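Local coordinates for pngf-ii (Elizabethkingia meningoseptica, PDB 4R4X), which probably removes N-linked glycans from glycoproteins by hydrolysing the amide bond between the sugar chain and its asparagine, at residues I24-T27 with T32-F35; E49-N54 with V60-F65; V207-G212 with S261-L266; I254-A259 with E343-A348. All blocks are in the same frame, centred on the assembly; numbering follows the deposited sequence.

Interaction 1 of 4, residues I24-T27 with T32-F35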
loop_
_atom_site.group_PDB
_atom_site.type_symbol
_atom_site.label_atom_id
_atom_site.label_comp_id
_atom_site.label_asym_id
_atom_site.label_seq_id
_atom_site.Cartn_x
_atom_site.Cartn_y
_atom_site.Cartn_z
ATOM N N ILE A 24 12.357 26.927 19.224
ATOM C CA ILE A 24 13.048 28.212 19.187
ATOM C C ILE A 24 12.320 29.181 18.256
ATOM O O ILE A 24 11.985 28.829 17.133
ATOM C CB ILE A 24 14.512 28.059 18.712
ATOM C CG1 ILE A 24 15.246 27.021 19.576
ATOM C CG2 ILE A 24 15.224 29.418 18.713
ATOM C CD1 ILE A 24 16.670 26.705 19.139
ATOM N N SER A 25 12.118 30.413 18.720
ATOM C CA SER A 25 11.606 31.489 17.872
ATOM C C SER A 25 12.717 32.510 17.740
ATOM O O SER A 25 13.340 32.888 18.752
ATOM C CB SER A 25 10.358 32.124 18.489
ATOM O OG SER A 25 9.895 33.276 17.768
ATOM N N ILE A 26 12.983 32.942 16.512
ATOM C CA ILE A 26 13.891 34.051 16.268
ATOM C C ILE A 26 13.118 35.165 15.605
ATOM O O ILE A 26 12.460 34.951 14.576
ATOM C CB ILE A 26 15.081 33.637 15.399
ATOM C CG1 ILE A 26 15.857 32.521 16.099
ATOM C CG2 ILE A 26 15.979 34.840 15.139
ATOM C CD1 ILE A 26 16.963 31.926 15.261
ATOM N N THR A 27 13.175 36.363 16.179
ATOM C CA THR A 27 12.255 37.390 15.750
ATOM C C THR A 27 12.809 38.801 15.855
ATOM O O THR A 27 13.593 39.099 16.754
ATOM C CB THR A 27 10.946 37.263 16.562
ATOM O OG1 THR A 27 9.943 38.090 15.977
ATOM C CG2 THR A 27 11.150 37.653 18.021
ATOM N N THR A 32 9.795 36.827 11.557
ATOM C CA THR A 32 10.073 35.826 12.594
ATOM C C THR A 32 10.151 34.415 12.029
ATOM O O THR A 32 9.441 34.058 11.073
ATOM C CB THR A 32 9.145 35.891 13.846
ATOM O OG1 THR A 32 8.311 34.726 13.981
ATOM C CG2 THR A 32 8.346 37.089 13.871
ATOM N N LEU A 33 11.061 33.649 12.613
ATOM C CA LEU A 33 11.358 32.286 12.205
ATOM C C LEU A 33 11.035 31.368 13.377
ATOM O O LEU A 33 11.411 31.664 14.503
ATOM C CB LEU A 33 12.833 32.179 11.808
ATOM C CG LEU A 33 13.352 30.753 11.635
ATOM C CD1 LEU A 33 12.788 30.219 10.349
ATOM C CD2 LEU A 33 14.877 30.715 11.637
ATOM N N LEU A 34 10.289 30.294 13.117
ATOM C CA LEU A 34 9.945 29.334 14.138
ATOM C C LEU A 34 10.452 27.948 13.765
ATOM O O LEU A 34 10.106 27.381 12.713
ATOM C CB LEU A 34 8.431 29.330 14.390
ATOM C CG LEU A 34 7.888 28.230 15.310
ATOM C CD1 LEU A 34 8.470 28.308 16.721
ATOM C CD2 LEU A 34 6.363 28.303 15.338
ATOM N N PHE A 35 11.309 27.419 14.615
ATOM C CA PHE A 35 11.860 26.110 14.391
ATOM C C PHE A 35 12.213 25.456 15.728
ATOM O O PHE A 35 11.479 25.633 16.732
ATOM C CB PHE A 35 12.992 26.142 13.301
ATOM C CG PHE A 35 14.259 26.929 13.652
ATOM C CD1 PHE A 35 14.391 27.713 14.787
ATOM C CD2 PHE A 35 15.328 26.903 12.755
ATOM C CE1 PHE A 35 15.572 28.421 15.032
ATOM C CE2 PHE A 35 16.501 27.610 12.985
ATOM C CZ PHE A 35 16.632 28.363 14.146
#
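The beta hairpin of strands 23-27 and 31-36 is built by antiparallel pairing of Ile-24 with Phe-35 and Ile-26 with Leu-33. These are its two hydrogen-bonded pairs, each closed by two backbone bonds. The shortest runs from Leu-33 N to Ile-26 O, 2.7 Å. Ile-24 N gives to Phe-35 O at 2.9 Å, an almost straight bond (177°). The non-hydrogen-bonded pairs Ser-25 with Leu-34 and Thr-27 with Thr-32 alternate with them and send their side chains to the other face. A weaker CA-H...O contact supports the ladder where Ser-25 CA lies 3.4 Å from Leu-33 O.

The apolar side is organised by the Phe-35 ring. Its CG stands between the backbone N and the carbonyl carbon (chi1 65°), and the ring then lies across both isoleucines. Ile-24 CG2 touches Phe-35 CE1 at 3.8 Å. Ile-26 CD1 reaches Phe-35 CZ at 3.7 Å. Ile-24 O sits at the ring edge, near its plane. Leu-33 CD2 lies over one face of the same ring, offset toward the rim. On the other side of the hairpin the Leu-34 methyl CD1 approaches Ile-24 O at 3.6 Å. Thr-27 OG1 has its bond with Lys-122 O.

The hairpin is continued on both edges. Strand 3-12 pairs with 23-27 through Ser-25 and Thr-27, and strand 48-54 pairs with 31-36 through Thr-32 and Leu-34. Helix 37-40 lies against Ile-24 and Phe-35.

Interaction 2 of 4, residues E49-N54 with V60-F65. With ZN (zinc ion), chain B.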
loop_
_atom_site.group_PDB
_atom_site.type_symbol
_atom_site.label_atom_id
_atom_site.label_comp_id
_atom_site.label_asym_id
_atom_site.label_seq_id
_atom_site.Cartn_x
_atom_site.Cartn_y
_atom_site.Cartn_z
ATOM N N GLU A 49 9.696 20.694 9.280
ATOM C CA GLU A 49 9.104 21.973 8.889
ATOM C C GLU A 49 9.602 23.154 9.686
ATOM O O GLU A 49 9.947 23.049 10.870
ATOM C CB GLU A 49 7.595 21.929 9.010
ATOM C CG GLU A 49 6.910 21.036 7.993
ATOM C CD GLU A 49 5.426 20.997 8.253
ATOM O OE1 GLU A 49 4.712 21.890 7.725
ATOM O OE2 GLU A 49 5.003 20.092 9.005
ATOM N N VAL A 50 9.590 24.291 9.014
ATOM C CA VAL A 50 9.886 25.576 9.617
ATOM C C VAL A 50 8.783 26.558 9.214
ATOM O O VAL A 50 8.192 26.430 8.140
ATOM C CB VAL A 50 11.283 26.022 9.087
ATOM C CG1 VAL A 50 11.423 27.514 8.981
ATOM C CG2 VAL A 50 12.388 25.396 9.924
ATOM N N ASN A 51 8.518 27.550 10.062
ATOM C CA ASN A 51 7.563 28.592 9.727
ATOM C C ASN A 51 8.257 29.975 9.722
ATOM O O ASN A 51 9.161 30.224 10.501
ATOM C CB ASN A 51 6.428 28.495 10.746
ATOM C CG ASN A 51 5.344 29.512 10.524
ATOM O OD1 ASN A 51 4.346 29.234 9.849
ATOM N ND2 ASN A 51 5.505 30.685 11.109
ATOM N N GLU A 52 7.861 30.862 8.815
ATOM C CA GLU A 52 8.357 32.232 8.817
ATOM C C GLU A 52 7.207 33.176 8.560
ATOM O O GLU A 52 6.342 32.900 7.726
ATOM C CB GLU A 52 9.430 32.458 7.759
ATOM C CG GLU A 52 10.707 31.668 7.996
ATOM C CD GLU A 52 11.886 32.156 7.162
ATOM O OE1 GLU A 52 11.669 32.858 6.154
ATOM O OE2 GLU A 52 13.045 31.837 7.516
ATOM N N ILE A 53 7.198 34.286 9.288
ATOM C CA ILE A 53 6.160 35.286 9.170
ATOM C C ILE A 53 6.803 36.576 8.739
ATOM O O ILE A 53 7.765 37.000 9.353
ATOM C CB ILE A 53 5.458 35.531 10.515
ATOM C CG1 ILE A 53 4.805 34.232 10.978
ATOM C CG2 ILE A 53 4.453 36.671 10.375
ATOM C CD1 ILE A 53 3.977 34.332 12.238
ATOM N N ASN A 54 6.250 37.176 7.688
ATOM C CA ASN A 54 6.637 38.484 7.209
ATOM C C ASN A 54 5.768 39.480 7.951
ATOM O O ASN A 54 4.557 39.474 7.787
ATOM C CB ASN A 54 6.399 38.577 5.699
ATOM C CG ASN A 54 6.757 39.944 5.135
ATOM O OD1 ASN A 54 6.805 40.939 5.863
ATOM N ND2 ASN A 54 7.015 39.995 3.836
ATOM N N VAL A 60 2.244 34.356 6.238
ATOM C CA VAL A 60 2.765 33.198 6.952
ATOM C C VAL A 60 3.225 32.163 5.911
ATOM O O VAL A 60 2.436 31.722 5.049
ATOM C CB VAL A 60 1.688 32.595 7.860
ATOM C CG1 VAL A 60 2.206 31.398 8.648
ATOM C CG2 VAL A 60 1.147 33.661 8.810
ATOM N N SER A 61 4.498 31.793 5.986
ATOM C CA SER A 61 5.069 30.797 5.075
ATOM C C SER A 61 5.487 29.559 5.851
ATOM O O SER A 61 6.168 29.646 6.869
ATOM C CB SER A 61 6.256 31.370 4.321
ATOM O OG SER A 61 5.835 32.375 3.411
ATOM N N GLN A 62 5.041 28.411 5.370
ATOM C CA GLN A 62 5.389 27.144 5.940
ATOM C C GLN A 62 6.296 26.426 4.946
ATOM O O GLN A 62 5.954 26.309 3.777
ATOM C CB GLN A 62 4.118 26.332 6.188
ATOM C CG GLN A 62 4.324 25.156 7.109
ATOM C CD GLN A 62 4.509 25.543 8.567
ATOM O OE1 GLN A 62 4.117 26.625 9.014
ATOM N NE2 GLN A 62 5.089 24.634 9.325
ATOM N N PHE A 63 7.422 25.930 5.428
ATOM C CA PHE A 63 8.426 25.271 4.598
ATOM C C PHE A 63 8.595 23.847 5.082
ATOM O O PHE A 63 8.742 23.629 6.276
ATOM C CB PHE A 63 9.792 25.953 4.754
ATOM C CG PHE A 63 9.807 27.395 4.373
ATOM C CD1 PHE A 63 9.479 28.369 5.297
ATOM C CD2 PHE A 63 10.168 27.789 3.087
ATOM C CE1 PHE A 63 9.509 29.717 4.939
ATOM C CE2 PHE A 63 10.189 29.129 2.727
ATOM C CZ PHE A 63 9.861 30.098 3.658
ATOM N N ALA A 64 8.656 22.908 4.150
ATOM C CA ALA A 64 8.902 21.511 4.454
ATOM C C ALA A 64 10.180 21.054 3.761
ATOM O O ALA A 64 10.306 21.178 2.551
ATOM C CB ALA A 64 7.714 20.650 4.012
ATOM N N PHE A 65 11.104 20.520 4.549
ATOM C CA PHE A 65 12.378 20.045 4.044
ATOM C C PHE A 65 12.185 18.548 3.818
ATOM O O PHE A 65 12.008 17.820 4.761
ATOM C CB PHE A 65 13.482 20.307 5.070
ATOM C CG PHE A 65 13.797 21.772 5.263
ATOM C CD1 PHE A 65 12.828 22.664 5.707
ATOM C CD2 PHE A 65 15.079 22.252 5.016
ATOM C CE1 PHE A 65 13.122 24.014 5.885
ATOM C CE2 PHE A 65 15.376 23.603 5.195
ATOM C CZ PHE A 65 14.391 24.481 5.630
HETATM ZN ZN ZN B . 13.679 33.876 6.185
#
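Val-50 with Phe-63 and Glu-52 with Ser-61 are the hydrogen-bonded pairs of the hairpin of strands 48-54 and 59-65. Here the contact is tight. Val-50 N to Phe-63 O is 2.9 Å, and Ser-61 N to Glu-52 O is 2.8 Å. Above this ladder Glu-52 CG packs against Phe-63 CE1 at 3.8 Å, with the carboxylate turned steeply against the ring. Val-50 CB lies 4.2 Å from Phe-65 CE1, and Val-50 O meets the Phe-63 ring at its edge.

On the other face the pair Glu-49 and Gln-62 is looser and partly exposed, as is Glu-52 on the zinc side. Gln-62 is bent at chi2 (73°), which carries its amide across to the extended Glu-49. Gln-62 NE2 gives to Glu-49 OE1 at 3.2 Å, a bent bond (144°). It comes from well above the carboxylate plane. Tyr-176 OH, on helix 173-182, also bonds Glu-49 OE1.

Glu-52 grips a zinc ion with both oxygens, OE1 at 2.3 Å and OE2 at 2.5 Å, and Asp-159 binds the same ion. The zinc ion probably offsets the repulsion between the two carboxylates it draws together. The charge of Glu-49 is probably eased in a different way, by two neutral partners.

Interaction 3 of 4, residues V207-G212 with S261-L266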
loop_
_atom_site.group_PDB
_atom_site.type_symbol
_atom_site.label_atom_id
_atom_site.label_comp_id
_atom_site.label_asym_id
_atom_site.label_seq_id
_atom_site.Cartn_x
_atom_site.Cartn_y
_atom_site.Cartn_z
ATOM N N VAL A 207 8.526 0.053 -23.328
ATOM C CA VAL A 207 8.419 0.066 -21.878
ATOM C C VAL A 207 7.495 -1.056 -21.372
ATOM O O VAL A 207 7.858 -1.795 -20.455
ATOM C CB VAL A 207 7.905 1.443 -21.381
ATOM C CG1 VAL A 207 7.762 1.454 -19.870
ATOM C CG2 VAL A 207 8.848 2.558 -21.810
ATOM N N ILE A 208 6.324 -1.199 -21.987
ATOM C CA ILE A 208 5.349 -2.221 -21.593
ATOM C C ILE A 208 5.225 -3.346 -22.624
ATOM O O ILE A 208 4.904 -3.100 -23.790
ATOM C CB ILE A 208 3.971 -1.575 -21.401
ATOM C CG1 ILE A 208 4.088 -0.473 -20.345
ATOM C CG2 ILE A 208 2.932 -2.629 -20.998
ATOM C CD1 ILE A 208 2.789 0.180 -19.966
ATOM N N GLN A 209 5.451 -4.576 -22.185
ATOM C CA GLN A 209 5.183 -5.740 -23.007
ATOM C C GLN A 209 3.741 -6.186 -22.802
ATOM O O GLN A 209 3.208 -6.140 -21.670
ATOM C CB GLN A 209 6.149 -6.859 -22.662
ATOM C CG GLN A 209 7.610 -6.441 -22.822
ATOM C CD GLN A 209 8.569 -7.445 -22.212
ATOM O OE1 GLN A 209 9.306 -7.142 -21.279
ATOM N NE2 GLN A 209 8.574 -8.618 -22.744
ATOM N N ARG A 210 3.114 -6.636 -23.880
ATOM C CA ARG A 210 1.712 -7.052 -23.826
ATOM C C ARG A 210 1.554 -8.435 -24.408
ATOM O O ARG A 210 2.047 -8.723 -25.493
ATOM C CB ARG A 210 0.823 -6.077 -24.592
ATOM C CG ARG A 210 1.000 -4.630 -24.172
ATOM C CD ARG A 210 -0.096 -3.714 -24.733
ATOM N NE ARG A 210 -0.015 -2.411 -24.067
ATOM C CZ ARG A 210 0.921 -1.495 -24.301
ATOM N NH1 ARG A 210 0.928 -0.370 -23.596
ATOM N NH2 ARG A 210 1.871 -1.690 -25.228
ATOM N N PHE A 211 0.869 -9.302 -23.690
ATOM C CA PHE A 211 0.678 -10.672 -24.147
ATOM C C PHE A 211 -0.808 -11.004 -24.040
ATOM O O PHE A 211 -1.601 -10.190 -23.552
ATOM C CB PHE A 211 1.493 -11.642 -23.291
ATOM C CG PHE A 211 2.968 -11.339 -23.241
ATOM C CD1 PHE A 211 3.841 -11.853 -24.213
ATOM C CD2 PHE A 211 3.487 -10.532 -22.243
ATOM C CE1 PHE A 211 5.197 -11.572 -24.153
ATOM C CE2 PHE A 211 4.830 -10.247 -22.182
ATOM C CZ PHE A 211 5.688 -10.756 -23.144
ATOM N N GLY A 212 -1.198 -12.183 -24.519
ATOM C CA GLY A 212 -2.578 -12.635 -24.413
ATOM C C GLY A 212 -3.541 -11.707 -25.133
ATOM O O GLY A 212 -4.659 -11.481 -24.669
ATOM N N SER A 261 11.101 -19.992 -16.880
ATOM C CA SER A 261 10.157 -19.242 -16.063
ATOM C C SER A 261 8.867 -19.053 -16.841
ATOM O O SER A 261 8.774 -19.359 -18.023
ATOM C CB SER A 261 10.701 -17.847 -15.719
ATOM O OG SER A 261 10.610 -16.996 -16.846
ATOM N N TYR A 262 7.876 -18.472 -16.187
ATOM C CA TYR A 262 6.644 -18.172 -16.883
ATOM C C TYR A 262 6.885 -17.205 -18.041
ATOM O O TYR A 262 6.130 -17.223 -19.024
ATOM C CB TYR A 262 5.640 -17.608 -15.891
ATOM C CG TYR A 262 4.191 -17.735 -16.277
ATOM C CD1 TYR A 262 3.558 -18.963 -16.313
ATOM C CD2 TYR A 262 3.436 -16.614 -16.516
ATOM C CE1 TYR A 262 2.202 -19.063 -16.624
ATOM C CE2 TYR A 262 2.094 -16.690 -16.833
ATOM C CZ TYR A 262 1.472 -17.918 -16.869
ATOM O OH TYR A 262 0.127 -17.983 -17.157
ATOM N N TYR A 263 7.932 -16.376 -17.939
ATOM C CA TYR A 263 8.333 -15.454 -19.025
ATOM C C TYR A 263 8.753 -16.182 -20.306
ATOM O O TYR A 263 8.496 -15.708 -21.410
ATOM C CB TYR A 263 9.458 -14.512 -18.557
ATOM C CG TYR A 263 9.785 -13.348 -19.480
ATOM C CD1 TYR A 263 8.825 -12.395 -19.795
ATOM C CD2 TYR A 263 11.080 -13.170 -19.992
ATOM C CE1 TYR A 263 9.122 -11.320 -20.616
ATOM C CE2 TYR A 263 11.393 -12.069 -20.784
ATOM C CZ TYR A 263 10.411 -11.157 -21.092
ATOM O OH TYR A 263 10.664 -10.069 -21.894
ATOM N N THR A 264 9.365 -17.338 -20.160
ATOM C CA THR A 264 9.656 -18.196 -21.318
ATOM C C THR A 264 8.358 -18.559 -22.053
ATOM O O THR A 264 8.284 -18.468 -23.274
ATOM C CB THR A 264 10.356 -19.493 -20.891
ATOM O OG1 THR A 264 11.268 -19.206 -19.823
ATOM C CG2 THR A 264 11.105 -20.095 -22.078
ATOM N N GLY A 265 7.333 -18.942 -21.292
ATOM C CA GLY A 265 6.014 -19.188 -21.849
ATOM C C GLY A 265 5.421 -17.967 -22.533
ATOM O O GLY A 265 4.898 -18.060 -23.645
ATOM N N LEU A 266 5.490 -16.817 -21.883
ATOM C CA LEU A 266 4.925 -15.604 -22.465
ATOM C C LEU A 266 5.650 -15.178 -23.745
ATOM O O LEU A 266 5.002 -14.761 -24.710
ATOM C CB LEU A 266 4.941 -14.462 -21.460
ATOM C CG LEU A 266 4.073 -14.577 -20.202
ATOM C CD1 LEU A 266 4.514 -13.533 -19.206
ATOM C CD2 LEU A 266 2.600 -14.370 -20.522
#
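Tyr-263 carries its CG opposite the backbone N (chi1 -169°), which throws the ring out from the helix to the side chain of Gln-209. Gln-209 starts with CG beside its own backbone N and then runs extended, and its amide ends at the phenol. Gln-209 NE2 donates to Tyr-263 OH at 2.7 Å, with 159° at the hydrogen. The hydroxyl oxygen lies in the amide plane, and NE2 lies at the edge of the phenol ring. Amide and ring stand nearly perpendicular.

Two residues along the strand, Phe-211 presents a ring face to Leu-266. Leu-266 CB sits 3.9 Å from the ring centroid and only 8° off its normal, a CH-pi contact. Leu-266 O lies on the same side but beyond the rim, beside the CD1-CE1 edge, 3.2 Å from Phe-211 CD1. Phe-211 CZ and Tyr-263 CE1 are 4.3 Å apart.

The helix start is fixed by a capping box. Ser-261 N gives to Thr-264 OG1 at 3.1 Å, and Ser-261 OG accepts a weak bond from Tyr-263 N. The contact thus joins the short edge strand 209-211 to helix 262-268. Strand 216-222 also touches Tyr-263 and Leu-266.

One polar bond and one aromatic face do different work here. The amide gives the tyrosine oxygen a directed donor, while the phenylalanine ring shields the aliphatic start of Leu-266.

Interaction 4 of 4, residues I254-A259 with E343-A348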
loop_
_atom_site.group_PDB
_atom_site.type_symbol
_atom_site.label_atom_id
_atom_site.label_comp_id
_atom_site.label_asym_id
_atom_site.label_seq_id
_atom_site.Cartn_x
_atom_site.Cartn_y
_atom_site.Cartn_z
ATOM N N ILE A 254 7.333 -12.660 -11.791
ATOM C CA ILE A 254 7.847 -13.840 -12.447
ATOM C C ILE A 254 9.194 -14.230 -11.821
ATOM O O ILE A 254 10.216 -13.571 -12.083
ATOM C CB ILE A 254 7.993 -13.617 -13.969
ATOM C CG1 ILE A 254 6.628 -13.313 -14.585
ATOM C CG2 ILE A 254 8.593 -14.857 -14.626
ATOM C CD1 ILE A 254 6.654 -12.905 -16.033
ATOM N N PRO A 255 9.217 -15.289 -10.995
ATOM C CA PRO A 255 10.550 -15.734 -10.510
ATOM C C PRO A 255 11.398 -16.361 -11.621
ATOM O O PRO A 255 10.939 -17.266 -12.320
ATOM C CB PRO A 255 10.223 -16.774 -9.436
ATOM C CG PRO A 255 8.759 -16.620 -9.168
ATOM C CD PRO A 255 8.138 -16.103 -10.424
ATOM N N GLN A 256 12.624 -15.878 -11.758
ATOM C CA GLN A 256 13.509 -16.279 -12.851
ATOM C C GLN A 256 14.771 -16.983 -12.344
ATOM O O GLN A 256 15.780 -17.060 -13.071
ATOM C CB GLN A 256 13.873 -15.053 -13.681
ATOM C CG GLN A 256 12.707 -14.538 -14.517
ATOM C CD GLN A 256 13.140 -13.442 -15.475
ATOM O OE1 GLN A 256 13.299 -13.673 -16.677
ATOM N NE2 GLN A 256 13.368 -12.262 -14.944
ATOM N N GLU A 257 14.702 -17.516 -11.124
ATOM C CA GLU A 257 15.836 -18.212 -10.496
ATOM C C GLU A 257 16.199 -19.551 -11.151
ATOM O O GLU A 257 17.300 -20.035 -10.960
ATOM C CB GLU A 257 15.589 -18.459 -9.008
ATOM C CG GLU A 257 15.673 -17.224 -8.120
ATOM C CD GLU A 257 14.490 -16.260 -8.283
ATOM O OE1 GLU A 257 14.685 -15.033 -8.120
ATOM O OE2 GLU A 257 13.373 -16.716 -8.610
ATOM N N ARG A 258 15.290 -20.173 -11.887
ATOM C CA ARG A 258 15.602 -21.428 -12.568
ATOM C C ARG A 258 15.676 -21.213 -14.065
ATOM O O ARG A 258 15.382 -20.110 -14.551
ATOM C CB ARG A 258 14.596 -22.501 -12.156
ATOM C CG ARG A 258 14.741 -22.800 -10.673
ATOM C CD ARG A 258 13.946 -23.985 -10.186
ATOM N NE ARG A 258 14.072 -24.093 -8.730
ATOM C CZ ARG A 258 13.734 -25.158 -8.005
ATOM N NH1 ARG A 258 13.194 -26.228 -8.557
ATOM N NH2 ARG A 258 13.930 -25.145 -6.699
ATOM N N ALA A 259 16.086 -22.250 -14.799
ATOM C CA ALA A 259 16.354 -22.123 -16.242
ATOM C C ALA A 259 15.150 -21.645 -17.063
ATOM O O ALA A 259 15.316 -20.844 -17.961
ATOM C CB ALA A 259 16.851 -23.454 -16.811
ATOM N N GLU A 343 15.769 -6.549 -9.990
ATOM C CA GLU A 343 14.997 -6.067 -11.119
ATOM C C GLU A 343 13.980 -7.173 -11.412
ATOM O O GLU A 343 14.342 -8.297 -11.801
ATOM C CB GLU A 343 15.896 -5.771 -12.328
ATOM C CG GLU A 343 15.119 -5.204 -13.508
ATOM C CD GLU A 343 16.028 -4.675 -14.616
ATOM O OE1 GLU A 343 17.095 -5.282 -14.869
ATOM O OE2 GLU A 343 15.659 -3.654 -15.227
ATOM N N ILE A 344 12.710 -6.881 -11.183
ATOM C CA ILE A 344 11.663 -7.912 -11.276
ATOM C C ILE A 344 10.821 -7.703 -12.508
ATOM O O ILE A 344 10.665 -6.560 -12.965
ATOM C CB ILE A 344 10.752 -7.894 -10.037
ATOM C CG1 ILE A 344 9.910 -6.608 -9.973
ATOM C CG2 ILE A 344 11.591 -8.069 -8.792
ATOM C CD1 ILE A 344 8.973 -6.501 -8.778
ATOM N N LEU A 345 10.317 -8.800 -13.063
ATOM C CA LEU A 345 9.252 -8.748 -14.042
ATOM C C LEU A 345 7.922 -8.773 -13.279
ATOM O O LEU A 345 7.603 -9.778 -12.620
ATOM C CB LEU A 345 9.315 -9.951 -14.986
ATOM C CG LEU A 345 10.531 -10.002 -15.913
ATOM C CD1 LEU A 345 10.694 -11.394 -16.507
ATOM C CD2 LEU A 345 10.381 -8.976 -17.028
ATOM N N ILE A 346 7.159 -7.688 -13.412
ATOM C CA ILE A 346 5.876 -7.506 -12.721
ATOM C C ILE A 346 4.766 -7.206 -13.733
ATOM O O ILE A 346 4.953 -6.431 -14.685
ATOM C CB ILE A 346 5.951 -6.433 -11.607
ATOM C CG1 ILE A 346 4.573 -6.202 -10.948
ATOM C CG2 ILE A 346 6.479 -5.107 -12.142
ATOM C CD1 ILE A 346 4.664 -5.531 -9.595
ATOM N N GLY A 347 3.622 -7.863 -13.551
ATOM C CA GLY A 347 2.538 -7.752 -14.515
ATOM C C GLY A 347 1.160 -7.709 -13.917
ATOM O O GLY A 347 0.957 -7.931 -12.726
ATOM N N ALA A 348 0.205 -7.385 -14.775
ATOM C CA ALA A 348 -1.185 -7.417 -14.387
ATOM C C ALA A 348 -1.938 -8.148 -15.483
ATOM O O ALA A 348 -1.597 -8.024 -16.657
ATOM C CB ALA A 348 -1.704 -6.010 -14.209
HETATM O O HOH W 1 13.663 -11.429 -11.995
#
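The side-chain amide of Gln-256 has a methyl of Leu-345 over one face and a water at its nitrogen edge. Leu-345 CD1 is 3.2 Å from Gln-256 NE2 and 3.5 Å from Gln-256 OE1. It sits over the face, displaced from the amide carbon toward the O and N end. This is close packing for a methyl on an amide. The water lies near the amide plane. It accepts from Gln-256 NE2 at 3.1 Å and donates to Glu-343 O at 3.2 Å. The amide thus packs on strand 343-350 through the methyl and is bridged to it by the water. Leu-345 CG stands beside the backbone N (chi1 -67°), and CD1 is carried out to the loop. The same methyl also rests over the face of the Tyr-263 ring near CG, roughly at a right angle to the direction of the amide.

The backbone makes one bond across the contact. Ile-254 N donates to Leu-345 O at 3.0 Å, bent to 141° at the hydrogen. Beside it Ile-254 CB meets Leu-345 CB at 4.0 Å, and Ile-254 CD1 is 4.1 Å from Leu-345 CB. These side chains are buried. Ile-254 also touches Tyr-263 and Leu-266 of helix 262-268.

Strand 248-253 pairs with 343-350 in the same antiparallel sheet, and Gly-347 bonds to Phe-252 there. The contact joins the region between strand 248-253 and helix 262-268 to strand 343-350. Its buried part is apolar around a single backbone bond, while its exposed end is polar and hydrated.

From the N terminus, interaction 1 closes a short turn between 24-27 and 32-35. Interaction 2 then closes another between 49-54 and 60-65. They lie in series but touch, because strands 31-36 and 48-54 are neighbours: Leu-34 N lies 2.8 Å from Asn-51 O. Both lie in the zinc-bearing N-terminal region. Interactions 3 and 4 belong to the PNGase F-like part, with centres of 2 and 4 about 46 Å apart. Their long loops cross, since 254-259 falls between 207-212 and 261-266, and 343-348 comes last. Helix 262-268 touches both: Tyr-263 packs on Leu-345, joining the edge strand 209-211 to the interior strand 343-350.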